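Local coordinates for AB hydrolase-1 domain-containing protein (Parabacteroides distasonis, PDB 4Q34) that is a putative esterase of the alpha/beta hydrolase family and probably hydrolyses ester bonds, though its substrate is not known, at residues G56-D67 with E135-T145; G201-L211 with M224-F234. All blocks are in the same frame, centred on the assembly; numbering follows the deposited sequence.

Interaction 1 (G56-D67 with E135-T145)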
loop_
_atom_site.group_PDB
_atom_site.type_symbol
_atom_site.label_atom_id
_atom_site.label_comp_id
_atom_site.label_asym_id
_atom_site.label_seq_id
_atom_site.Cartn_x
_atom_site.Cartn_y
_atom_site.Cartn_z
ATOM N N GLY A 56 -3.105 -13.556 -1.945
ATOM C CA GLY A 56 -1.653 -13.337 -1.873
ATOM C C GLY A 56 -1.137 -12.068 -2.542
ATOM O O GLY A 56 0.062 -11.857 -2.557
ATOM N N GLN A 57 -2.032 -11.223 -3.084
ATOM C CA GLN A 57 -1.673 -10.075 -3.911
ATOM C C GLN A 57 -2.270 -8.828 -3.267
ATOM O O GLN A 57 -3.050 -8.916 -2.292
ATOM C CB GLN A 57 -2.257 -10.245 -5.308
ATOM C CG GLN A 57 -1.708 -11.465 -6.073
ATOM C CD GLN A 57 -0.318 -11.253 -6.662
ATOM O OE1 GLN A 57 -0.011 -10.194 -7.225
ATOM N NE2 GLN A 57 0.496 -12.300 -6.629
ATOM N N PHE A 58 -1.984 -7.696 -3.879
ATOM C CA PHE A 58 -2.573 -6.432 -3.413
ATOM C C PHE A 58 -2.836 -5.552 -4.621
ATOM O O PHE A 58 -2.977 -6.049 -5.756
ATOM C CB PHE A 58 -1.732 -5.806 -2.263
ATOM C CG PHE A 58 -0.341 -5.365 -2.642
ATOM C CD1 PHE A 58 0.723 -6.274 -2.726
ATOM C CD2 PHE A 58 -0.057 -4.006 -2.938
ATOM C CE1 PHE A 58 2.024 -5.856 -3.035
ATOM C CE2 PHE A 58 1.241 -3.617 -3.260
ATOM C CZ PHE A 58 2.270 -4.536 -3.377
ATOM N N SER A 59 -2.982 -4.256 -4.384
ATOM C CA SER A 59 -3.267 -3.332 -5.462
ATOM C C SER A 59 -2.259 -3.408 -6.606
ATOM O O SER A 59 -2.609 -3.041 -7.725
ATOM C CB SER A 59 -3.297 -1.908 -4.905
ATOM O OG SER A 59 -2.054 -1.535 -4.357
ATOM N N LYS A 60 -1.011 -3.806 -6.321
ATOM C CA LYS A 60 0.039 -3.951 -7.333
ATOM C C LYS A 60 -0.350 -4.815 -8.541
ATOM O O LYS A 60 0.158 -4.592 -9.642
ATOM C CB LYS A 60 1.304 -4.478 -6.635
ATOM C CG LYS A 60 2.575 -4.646 -7.429
ATOM C CD LYS A 60 2.953 -3.504 -8.303
ATOM C CE LYS A 60 4.461 -3.323 -8.403
ATOM N NZ LYS A 60 4.929 -3.335 -9.777
ATOM N N THR A 61 -1.302 -5.726 -8.341
ATOM C CA THR A 61 -1.946 -6.468 -9.421
ATOM C C THR A 61 -2.213 -5.600 -10.630
ATOM O O THR A 61 -2.020 -6.008 -11.734
ATOM C CB THR A 61 -3.277 -7.052 -8.956
ATOM O OG1 THR A 61 -3.029 -7.933 -7.849
ATOM C CG2 THR A 61 -3.978 -7.800 -10.073
ATOM N N TRP A 62 -2.685 -4.400 -10.369
ATOM C CA TRP A 62 -3.160 -3.464 -11.374
ATOM C C TRP A 62 -2.241 -2.283 -11.635
ATOM O O TRP A 62 -2.603 -1.407 -12.425
ATOM C CB TRP A 62 -4.505 -2.874 -10.856
ATOM C CG TRP A 62 -5.460 -3.866 -10.354
ATOM C CD1 TRP A 62 -5.734 -4.150 -9.048
ATOM C CD2 TRP A 62 -6.306 -4.709 -11.135
ATOM N NE1 TRP A 62 -6.672 -5.150 -8.976
ATOM C CE2 TRP A 62 -7.034 -5.518 -10.247
ATOM C CE3 TRP A 62 -6.490 -4.887 -12.522
ATOM C CZ2 TRP A 62 -7.992 -6.448 -10.695
ATOM C CZ3 TRP A 62 -7.450 -5.776 -12.964
ATOM C CH2 TRP A 62 -8.163 -6.578 -12.062
ATOM N N GLU A 63 -1.092 -2.225 -10.960
ATOM C CA GLU A 63 -0.155 -1.123 -11.077
ATOM C C GLU A 63 0.929 -1.467 -12.138
ATOM O O GLU A 63 0.677 -2.189 -13.088
ATOM C CB GLU A 63 0.448 -0.793 -9.710
ATOM C CG GLU A 63 -0.604 -0.456 -8.676
ATOM C CD GLU A 63 -0.092 -0.359 -7.226
ATOM O OE1 GLU A 63 1.132 -0.525 -7.004
ATOM O OE2 GLU A 63 -0.922 -0.079 -6.302
ATOM N N THR A 64 2.135 -0.953 -11.962
ATOM C CA THR A 64 3.223 -1.281 -12.870
ATOM C C THR A 64 3.373 -2.785 -12.979
ATOM O O THR A 64 3.312 -3.519 -11.967
ATOM C CB THR A 64 4.557 -0.633 -12.403
ATOM O OG1 THR A 64 4.345 0.772 -12.155
ATOM C CG2 THR A 64 5.629 -0.793 -13.419
ATOM N N THR A 65 3.559 -3.254 -14.209
ATOM C CA THR A 65 3.750 -4.682 -14.461
ATOM C C THR A 65 5.099 -5.115 -13.895
ATOM O O THR A 65 5.999 -4.296 -13.648
ATOM C CB THR A 65 3.658 -4.982 -15.978
ATOM O OG1 THR A 65 4.847 -4.531 -16.666
ATOM C CG2 THR A 65 2.434 -4.364 -16.586
ATOM N N PRO A 66 5.302 -6.430 -13.722
ATOM C CA PRO A 66 6.571 -6.823 -13.129
ATOM C C PRO A 66 7.829 -6.446 -13.947
ATOM O O PRO A 66 8.910 -6.241 -13.384
ATOM C CB PRO A 66 6.451 -8.334 -12.956
ATOM C CG PRO A 66 5.107 -8.727 -13.374
ATOM C CD PRO A 66 4.351 -7.539 -13.907
ATOM N N ASP A 67 7.663 -6.323 -15.264
ATOM C CA ASP A 67 8.728 -5.918 -16.151
ATOM C C ASP A 67 8.822 -4.414 -16.393
ATOM O O ASP A 67 9.647 -3.973 -17.195
ATOM C CB ASP A 67 8.626 -6.637 -17.488
ATOM C CG ASP A 67 7.337 -6.355 -18.226
ATOM O OD1 ASP A 67 6.229 -6.472 -17.649
ATOM O OD2 ASP A 67 7.445 -6.011 -19.418
ATOM N N GLU A 135 14.998 -10.098 -13.271
ATOM C CA GLU A 135 14.481 -8.931 -12.547
ATOM C C GLU A 135 12.954 -8.883 -12.565
ATOM O O GLU A 135 12.321 -8.528 -11.570
ATOM C CB GLU A 135 15.065 -7.625 -13.113
ATOM C CG GLU A 135 16.526 -7.378 -12.731
ATOM C CD GLU A 135 16.848 -7.732 -11.276
ATOM O OE1 GLU A 135 16.215 -7.157 -10.352
ATOM O OE2 GLU A 135 17.733 -8.597 -11.055
ATOM N N THR A 136 12.360 -9.228 -13.703
ATOM C CA THR A 136 10.908 -9.350 -13.833
ATOM C C THR A 136 10.376 -10.359 -12.823
ATOM O O THR A 136 9.415 -10.092 -12.119
ATOM C CB THR A 136 10.492 -9.736 -15.271
ATOM O OG1 THR A 136 10.890 -8.691 -16.176
ATOM C CG2 THR A 136 8.983 -10.013 -15.387
ATOM N N LEU A 137 10.994 -11.522 -12.744
ATOM C CA LEU A 137 10.501 -12.535 -11.804
ATOM C C LEU A 137 10.678 -12.122 -10.359
ATOM O O LEU A 137 9.822 -12.414 -9.550
ATOM C CB LEU A 137 11.177 -13.891 -12.030
ATOM C CG LEU A 137 10.380 -15.119 -11.583
ATOM C CD1 LEU A 137 9.069 -15.276 -12.317
ATOM C CD2 LEU A 137 11.210 -16.384 -11.753
ATOM N N ASP A 138 11.781 -11.452 -10.052
ATOM C CA ASP A 138 12.004 -10.873 -8.740
ATOM C C ASP A 138 10.830 -9.962 -8.356
ATOM O O ASP A 138 10.250 -10.074 -7.267
ATOM C CB ASP A 138 13.322 -10.057 -8.728
ATOM C CG ASP A 138 13.624 -9.402 -7.368
ATOM O OD1 ASP A 138 13.800 -10.118 -6.384
ATOM O OD2 ASP A 138 13.669 -8.144 -7.267
ATOM N N GLN A 139 10.472 -9.045 -9.251
ATOM C CA GLN A 139 9.335 -8.183 -9.015
ATOM C C GLN A 139 8.040 -8.927 -8.809
ATOM O O GLN A 139 7.238 -8.568 -7.944
ATOM C CB GLN A 139 9.121 -7.163 -10.149
ATOM C CG GLN A 139 10.165 -6.047 -10.192
ATOM C CD GLN A 139 10.221 -5.216 -8.933
ATOM O OE1 GLN A 139 9.220 -4.704 -8.483
ATOM N NE2 GLN A 139 11.394 -5.093 -8.358
ATOM N N TYR A 140 7.837 -9.946 -9.629
ATOM C CA TYR A 140 6.632 -10.790 -9.572
ATOM C C TYR A 140 6.475 -11.453 -8.222
ATOM O O TYR A 140 5.374 -11.436 -7.661
ATOM C CB TYR A 140 6.752 -11.875 -10.612
ATOM C CG TYR A 140 5.475 -12.585 -11.025
ATOM C CD1 TYR A 140 4.345 -11.895 -11.476
ATOM C CD2 TYR A 140 5.479 -13.968 -11.110
ATOM C CE1 TYR A 140 3.240 -12.576 -11.961
ATOM C CE2 TYR A 140 4.371 -14.660 -11.577
ATOM C CZ TYR A 140 3.279 -13.981 -12.026
ATOM O OH TYR A 140 2.200 -14.694 -12.509
ATOM N N PHE A 141 7.552 -12.024 -7.662
ATOM C CA PHE A 141 7.398 -12.639 -6.349
ATOM C C PHE A 141 7.213 -11.619 -5.227
ATOM O O PHE A 141 6.505 -11.881 -4.269
ATOM C CB PHE A 141 8.508 -13.591 -6.005
ATOM C CG PHE A 141 8.603 -14.765 -6.952
ATOM C CD1 PHE A 141 7.468 -15.473 -7.316
ATOM C CD2 PHE A 141 9.820 -15.163 -7.417
ATOM C CE1 PHE A 141 7.582 -16.585 -8.155
ATOM C CE2 PHE A 141 9.940 -16.260 -8.267
ATOM C CZ PHE A 141 8.812 -16.950 -8.637
ATOM N N ARG A 142 7.820 -10.444 -5.395
ATOM C CA ARG A 142 7.746 -9.407 -4.367
ATOM C C ARG A 142 6.464 -8.600 -4.415
ATOM O O ARG A 142 6.243 -7.794 -3.498
ATOM C CB ARG A 142 8.946 -8.468 -4.470
ATOM C CG ARG A 142 10.248 -9.211 -4.185
ATOM C CD ARG A 142 11.454 -8.262 -4.180
ATOM N NE ARG A 142 12.732 -8.933 -4.048
ATOM C CZ ARG A 142 13.217 -9.440 -2.941
ATOM N NH1 ARG A 142 12.567 -9.324 -1.787
ATOM N NH2 ARG A 142 14.401 -10.029 -2.960
ATOM N N GLN A 143 5.606 -8.807 -5.412
ATOM C CA GLN A 143 4.258 -8.216 -5.364
ATOM C C GLN A 143 3.238 -9.065 -4.554
ATOM O O GLN A 143 2.048 -8.720 -4.452
ATOM C CB GLN A 143 3.738 -7.890 -6.766
ATOM C CG GLN A 143 3.272 -9.053 -7.592
ATOM C CD GLN A 143 2.730 -8.598 -8.949
ATOM O OE1 GLN A 143 3.385 -7.836 -9.661
ATOM N NE2 GLN A 143 1.538 -9.070 -9.300
HETATM N N MSE A 144 3.718 -10.159 -3.949
HETATM C CA MSE A 144 2.901 -10.935 -3.032
HETATM C C MSE A 144 3.015 -10.321 -1.657
HETATM O O MSE A 144 4.054 -9.742 -1.296
HETATM C CB MSE A 144 3.390 -12.383 -3.024
HETATM C CG MSE A 144 3.337 -13.026 -4.391
HETATM SE SE MSE A 144 4.134 -14.790 -4.247
HETATM C CE MSE A 144 3.504 -15.371 -6.029
ATOM N N THR A 145 1.940 -10.416 -0.886
ATOM C CA THR A 145 1.913 -9.931 0.504
ATOM C C THR A 145 0.920 -10.825 1.265
ATOM O O THR A 145 -0.047 -11.284 0.681
ATOM C CB THR A 145 1.578 -8.411 0.548
ATOM O OG1 THR A 145 2.056 -7.840 1.752
ATOM C CG2 THR A 145 0.132 -8.118 0.407
HETATM O O HOH W 1 0.002 -7.708 -5.965
HETATM O O HOH W 2 2.930 -12.555 -8.304
HETATM O O HOH W 3 5.537 -6.516 -9.812
HETATM O O HOH W 4 7.327 -3.723 -10.824
HETATM O O HOH W 5 0.122 -7.863 -12.025
HETATM O O HOH W 6 2.239 -6.211 -11.577
#
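Gln57 and Gln143 join two pieces of the alpha/beta hydrolase fold: the loop that follows strand 49-52 of the central sheet, and helix 134-142 with the residues that follow it, which belong to the chain between strands 83-87 and 170-175. Two direct hydrogen bonds cross. Gln143 NE2 donates to Gln57 OE1 over 2.8 Å, with the acceptor close to the plane of the Gln143 amide although the two amide planes are turned 61° apart. Thr145 N donates to Gly56 O at 2.9 Å. Gln143 CG sits between its backbone N and carbonyl carbon (chi1 76°), and the chain then runs straight, carrying the amide in among the loop residues.

Apolar contacts fill in around these bonds. Lys60 CG lies 3.5 Å from Gln143 CB, the two side chains meeting at about a right angle, while Pro66 CG packs against Tyr140 CD1 at 3.8 Å. Gln139 CB and CG each lie 3.4 Å from Pro66 O.

Further polar partners come from the second subunit, where Ala15 N donates to Gln139 OE1, and from waters. One water accepts a hydrogen bond from Lys60 NZ; another accepts from Gln57 NE2 at 3.0 Å and donates to Tyr140 O at 2.8 Å.

Interaction 2 (G201-L211 with M224-F234)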
loop_
_atom_site.group_PDB
_atom_site.type_symbol
_atom_site.label_atom_id
_atom_site.label_comp_id
_atom_site.label_asym_id
_atom_site.label_seq_id
_atom_site.Cartn_x
_atom_site.Cartn_y
_atom_site.Cartn_z
ATOM N N GLY A 201 -12.113 -17.405 -9.550
ATOM C CA GLY A 201 -12.036 -18.755 -9.002
ATOM C C GLY A 201 -12.683 -18.751 -7.632
ATOM O O GLY A 201 -12.337 -17.911 -6.806
ATOM N N GLY A 202 -13.597 -19.680 -7.417
ATOM C CA GLY A 202 -14.188 -19.918 -6.119
ATOM C C GLY A 202 -15.638 -19.464 -6.022
ATOM O O GLY A 202 -16.021 -18.435 -6.602
ATOM N N ALA A 203 -16.406 -20.265 -5.293
ATOM C CA ALA A 203 -17.752 -19.947 -4.816
ATOM C C ALA A 203 -18.652 -19.360 -5.910
ATOM O O ALA A 203 -19.219 -18.248 -5.783
ATOM C CB ALA A 203 -17.675 -19.046 -3.613
ATOM N N VAL A 204 -18.789 -20.118 -6.983
ATOM C CA VAL A 204 -19.633 -19.693 -8.102
ATOM C C VAL A 204 -21.076 -20.014 -7.715
ATOM O O VAL A 204 -21.375 -21.136 -7.401
ATOM C CB VAL A 204 -19.227 -20.407 -9.396
ATOM C CG1 VAL A 204 -20.122 -19.970 -10.535
ATOM C CG2 VAL A 204 -17.747 -20.147 -9.699
ATOM N N PRO A 205 -21.980 -19.016 -7.698
ATOM C CA PRO A 205 -23.287 -19.297 -7.174
ATOM C C PRO A 205 -24.273 -19.883 -8.198
ATOM O O PRO A 205 -24.510 -19.303 -9.255
ATOM C CB PRO A 205 -23.776 -17.921 -6.663
ATOM C CG PRO A 205 -23.120 -16.981 -7.602
ATOM C CD PRO A 205 -21.770 -17.578 -7.902
ATOM N N PHE A 206 -24.846 -21.017 -7.858
ATOM C CA PHE A 206 -25.896 -21.641 -8.633
ATOM C C PHE A 206 -27.163 -21.823 -7.776
ATOM O O PHE A 206 -27.064 -21.926 -6.535
ATOM C CB PHE A 206 -25.425 -23.004 -9.118
ATOM C CG PHE A 206 -24.345 -22.938 -10.153
ATOM C CD1 PHE A 206 -23.023 -22.909 -9.789
ATOM C CD2 PHE A 206 -24.673 -22.945 -11.492
ATOM C CE1 PHE A 206 -22.020 -22.874 -10.747
ATOM C CE2 PHE A 206 -23.674 -22.862 -12.461
ATOM C CZ PHE A 206 -22.353 -22.848 -12.085
ATOM N N PRO A 207 -28.345 -21.914 -8.417
ATOM C CA PRO A 207 -29.551 -22.174 -7.662
ATOM C C PRO A 207 -29.510 -23.526 -6.994
ATOM O O PRO A 207 -28.970 -24.486 -7.550
ATOM C CB PRO A 207 -30.671 -22.182 -8.706
ATOM C CG PRO A 207 -30.080 -21.708 -9.960
ATOM C CD PRO A 207 -28.589 -21.841 -9.866
ATOM N N GLU A 208 -30.078 -23.584 -5.797
ATOM C CA GLU A 208 -30.181 -24.810 -5.047
ATOM C C GLU A 208 -30.848 -25.850 -5.888
ATOM O O GLU A 208 -31.861 -25.575 -6.542
ATOM C CB GLU A 208 -31.005 -24.545 -3.777
ATOM C CG GLU A 208 -30.198 -23.750 -2.767
ATOM C CD GLU A 208 -31.038 -22.989 -1.723
ATOM O OE1 GLU A 208 -32.258 -22.898 -1.882
ATOM O OE2 GLU A 208 -30.441 -22.441 -0.754
ATOM N N GLY A 209 -30.254 -27.037 -5.912
ATOM C CA GLY A 209 -30.780 -28.136 -6.683
ATOM C C GLY A 209 -30.356 -28.176 -8.145
ATOM O O GLY A 209 -30.697 -29.127 -8.834
ATOM N N GLN A 210 -29.611 -27.164 -8.603
ATOM C CA GLN A 210 -29.192 -27.014 -9.995
ATOM C C GLN A 210 -27.686 -26.909 -10.114
ATOM O O GLN A 210 -27.202 -26.376 -11.092
ATOM C CB GLN A 210 -29.789 -25.722 -10.590
ATOM C CG GLN A 210 -31.294 -25.633 -10.512
ATOM C CD GLN A 210 -31.947 -26.731 -11.297
ATOM O OE1 GLN A 210 -31.537 -27.027 -12.418
ATOM N NE2 GLN A 210 -32.948 -27.355 -10.715
ATOM N N LEU A 211 -26.935 -27.378 -9.108
ATOM C CA LEU A 211 -25.480 -27.360 -9.157
ATOM C C LEU A 211 -24.985 -28.279 -10.291
ATOM O O LEU A 211 -25.234 -29.503 -10.268
ATOM C CB LEU A 211 -24.916 -27.834 -7.829
ATOM C CG LEU A 211 -23.517 -27.472 -7.372
ATOM C CD1 LEU A 211 -23.264 -25.969 -7.384
ATOM C CD2 LEU A 211 -23.306 -28.017 -5.961
HETATM N N MSE A 224 -15.437 -26.656 -2.318
HETATM C CA MSE A 224 -16.236 -26.935 -3.529
HETATM C C MSE A 224 -16.314 -25.633 -4.299
HETATM O O MSE A 224 -16.496 -24.583 -3.727
HETATM C CB MSE A 224 -17.628 -27.533 -3.252
HETATM C CG MSE A 224 -18.097 -28.330 -4.472
HETATM SE SE MSE A 224 -19.889 -29.133 -4.249
HETATM C CE MSE A 224 -19.337 -31.016 -4.042
ATOM N N GLU A 225 -16.134 -25.719 -5.622
ATOM C CA GLU A 225 -16.007 -24.550 -6.512
ATOM C C GLU A 225 -17.322 -23.828 -6.723
ATOM O O GLU A 225 -17.351 -22.622 -6.798
ATOM C CB GLU A 225 -15.499 -24.991 -7.883
ATOM C CG GLU A 225 -15.412 -23.886 -8.931
ATOM C CD GLU A 225 -14.359 -22.838 -8.633
ATOM O OE1 GLU A 225 -13.416 -23.133 -7.844
ATOM O OE2 GLU A 225 -14.442 -21.734 -9.239
ATOM N N GLY A 226 -18.387 -24.580 -6.902
ATOM C CA GLY A 226 -19.728 -23.982 -6.967
ATOM C C GLY A 226 -20.378 -24.026 -5.594
ATOM O O GLY A 226 -20.118 -24.953 -4.812
ATOM N N ILE A 227 -21.248 -23.059 -5.309
ATOM C CA ILE A 227 -22.079 -23.086 -4.108
ATOM C C ILE A 227 -23.547 -22.943 -4.482
ATOM O O ILE A 227 -23.882 -22.407 -5.531
ATOM C CB ILE A 227 -21.700 -21.979 -3.112
ATOM C CG1 ILE A 227 -21.831 -20.581 -3.757
ATOM C CG2 ILE A 227 -20.294 -22.223 -2.589
ATOM C CD1 ILE A 227 -21.728 -19.426 -2.772
ATOM N N GLU A 228 -24.413 -23.464 -3.644
ATOM C CA GLU A 228 -25.838 -23.395 -3.860
ATOM C C GLU A 228 -26.370 -22.179 -3.113
ATOM O O GLU A 228 -26.006 -21.946 -1.948
ATOM C CB GLU A 228 -26.516 -24.685 -3.411
ATOM C CG GLU A 228 -26.291 -25.848 -4.360
ATOM C CD GLU A 228 -26.967 -27.126 -3.885
ATOM O OE1 GLU A 228 -26.471 -27.712 -2.909
ATOM O OE2 GLU A 228 -27.993 -27.533 -4.464
ATOM N N VAL A 229 -27.190 -21.387 -3.803
ATOM C CA VAL A 229 -27.822 -20.190 -3.221
ATOM C C VAL A 229 -29.317 -20.229 -3.555
ATOM O O VAL A 229 -29.727 -20.879 -4.507
ATOM C CB VAL A 229 -27.195 -18.887 -3.746
ATOM C CG1 VAL A 229 -25.676 -18.888 -3.560
ATOM C CG2 VAL A 229 -27.510 -18.663 -5.225
ATOM N N PRO A 230 -30.149 -19.545 -2.773
ATOM C CA PRO A 230 -31.566 -19.532 -3.122
ATOM C C PRO A 230 -31.807 -18.916 -4.515
ATOM O O PRO A 230 -31.018 -18.070 -4.960
ATOM C CB PRO A 230 -32.199 -18.610 -2.035
ATOM C CG PRO A 230 -31.194 -18.638 -0.910
ATOM C CD PRO A 230 -29.859 -18.752 -1.549
HETATM N N MSE A 231 -32.900 -19.326 -5.143
HETATM C CA MSE A 231 -33.217 -18.854 -6.515
HETATM C C MSE A 231 -33.263 -17.350 -6.537
HETATM O O MSE A 231 -32.761 -16.731 -7.465
HETATM C CB MSE A 231 -34.508 -19.518 -7.003
HETATM C CG MSE A 231 -34.936 -19.041 -8.393
HETATM SE SE MSE A 231 -33.516 -19.438 -9.720
HETATM C CE MSE A 231 -34.139 -21.284 -10.096
ATOM N N SER A 232 -33.851 -16.705 -5.530
ATOM C CA SER A 232 -33.926 -15.231 -5.592
ATOM C C SER A 232 -32.570 -14.539 -5.529
ATOM O O SER A 232 -32.403 -13.427 -6.057
ATOM C CB SER A 232 -34.847 -14.681 -4.472
ATOM O OG SER A 232 -34.206 -14.771 -3.213
ATOM N N VAL A 233 -31.589 -15.185 -4.914
ATOM C CA VAL A 233 -30.235 -14.681 -4.847
ATOM C C VAL A 233 -29.538 -14.902 -6.207
ATOM O O VAL A 233 -28.891 -14.001 -6.732
ATOM C CB VAL A 233 -29.471 -15.325 -3.683
ATOM C CG1 VAL A 233 -28.022 -14.925 -3.706
ATOM C CG2 VAL A 233 -30.114 -14.901 -2.366
ATOM N N PHE A 234 -29.716 -16.088 -6.760
ATOM C CA PHE A 234 -29.176 -16.382 -8.102
ATOM C C PHE A 234 -29.661 -15.352 -9.106
ATOM O O PHE A 234 -28.865 -14.878 -9.920
ATOM C CB PHE A 234 -29.563 -17.786 -8.532
ATOM C CG PHE A 234 -28.980 -18.196 -9.872
ATOM C CD1 PHE A 234 -27.606 -18.389 -10.000
ATOM C CD2 PHE A 234 -29.804 -18.389 -10.982
ATOM C CE1 PHE A 234 -27.055 -18.791 -11.198
ATOM C CE2 PHE A 234 -29.245 -18.785 -12.213
ATOM C CZ PHE A 234 -27.882 -18.983 -12.299
HETATM O O HOH W 7 -33.933 -21.943 -3.999
HETATM O O HOH W 8 -28.072 -23.313 0.168
HETATM O O HOH W 9 -27.718 -29.158 -6.831
#
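Phe234 and Pro207 meet at the end of a two-stranded parallel sheet, strands 204-207 and 226-229, which stands apart from the main sheet of this alpha/beta hydrolase. With CG anti to the backbone N (chi1 -177°), the side chain of Phe234 heads from CB toward strand 204-207. Its CG and CD2 lie under Pro207 CG, CD2 at 3.5 Å; CD1 and CE1 border Pro205 O in the ring plane, CE1 at 3.2 Å; CE2 meets both Pro207 CG, at 3.8 Å, and Pro207 CD; and CZ comes within 3.8 Å of Pro207 CD. That carbon stands over the ring centre, 3.5 Å from the centroid and 7° off the normal, a CH-pi contact. Replacing Phe234 by an alanine would probably leave the Pro207 ring without its aromatic partner and open a gap beside Pro205 O.

The strands exchange backbone bonds in parallel register, among them Phe206 N to Ile227 O at 2.9 Å. Helix 257-277 covers the side bearing Val204 and Phe206, with Trp272 touching both. A type II turn runs from Pro207 to Gln210, and within it Gly209 N donates to Glu228 OE2 at 2.7 Å, an almost straight bond of 176°.

How the interactions relate
Interactions 1 and 2 illustrate how an alpha/beta hydrolase elaborates a common sheet through the connections between its strands. Both segments of interaction 1 precede those of interaction 2 in the chain, and the two contacts lie on opposite sides of the chain's centre, about 32 Å between centres and about 11 Å between nearest atoms. Interaction 1 joins the loop after strand 49-52 to the connection between strands 83-87 and 170-175. Interaction 2 lies wholly within the connection from strand 192-198 to strand 242-246, against helix 257-277. They do not touch; each packs a different connection of the same fold, one beside the second subunit and one away from it.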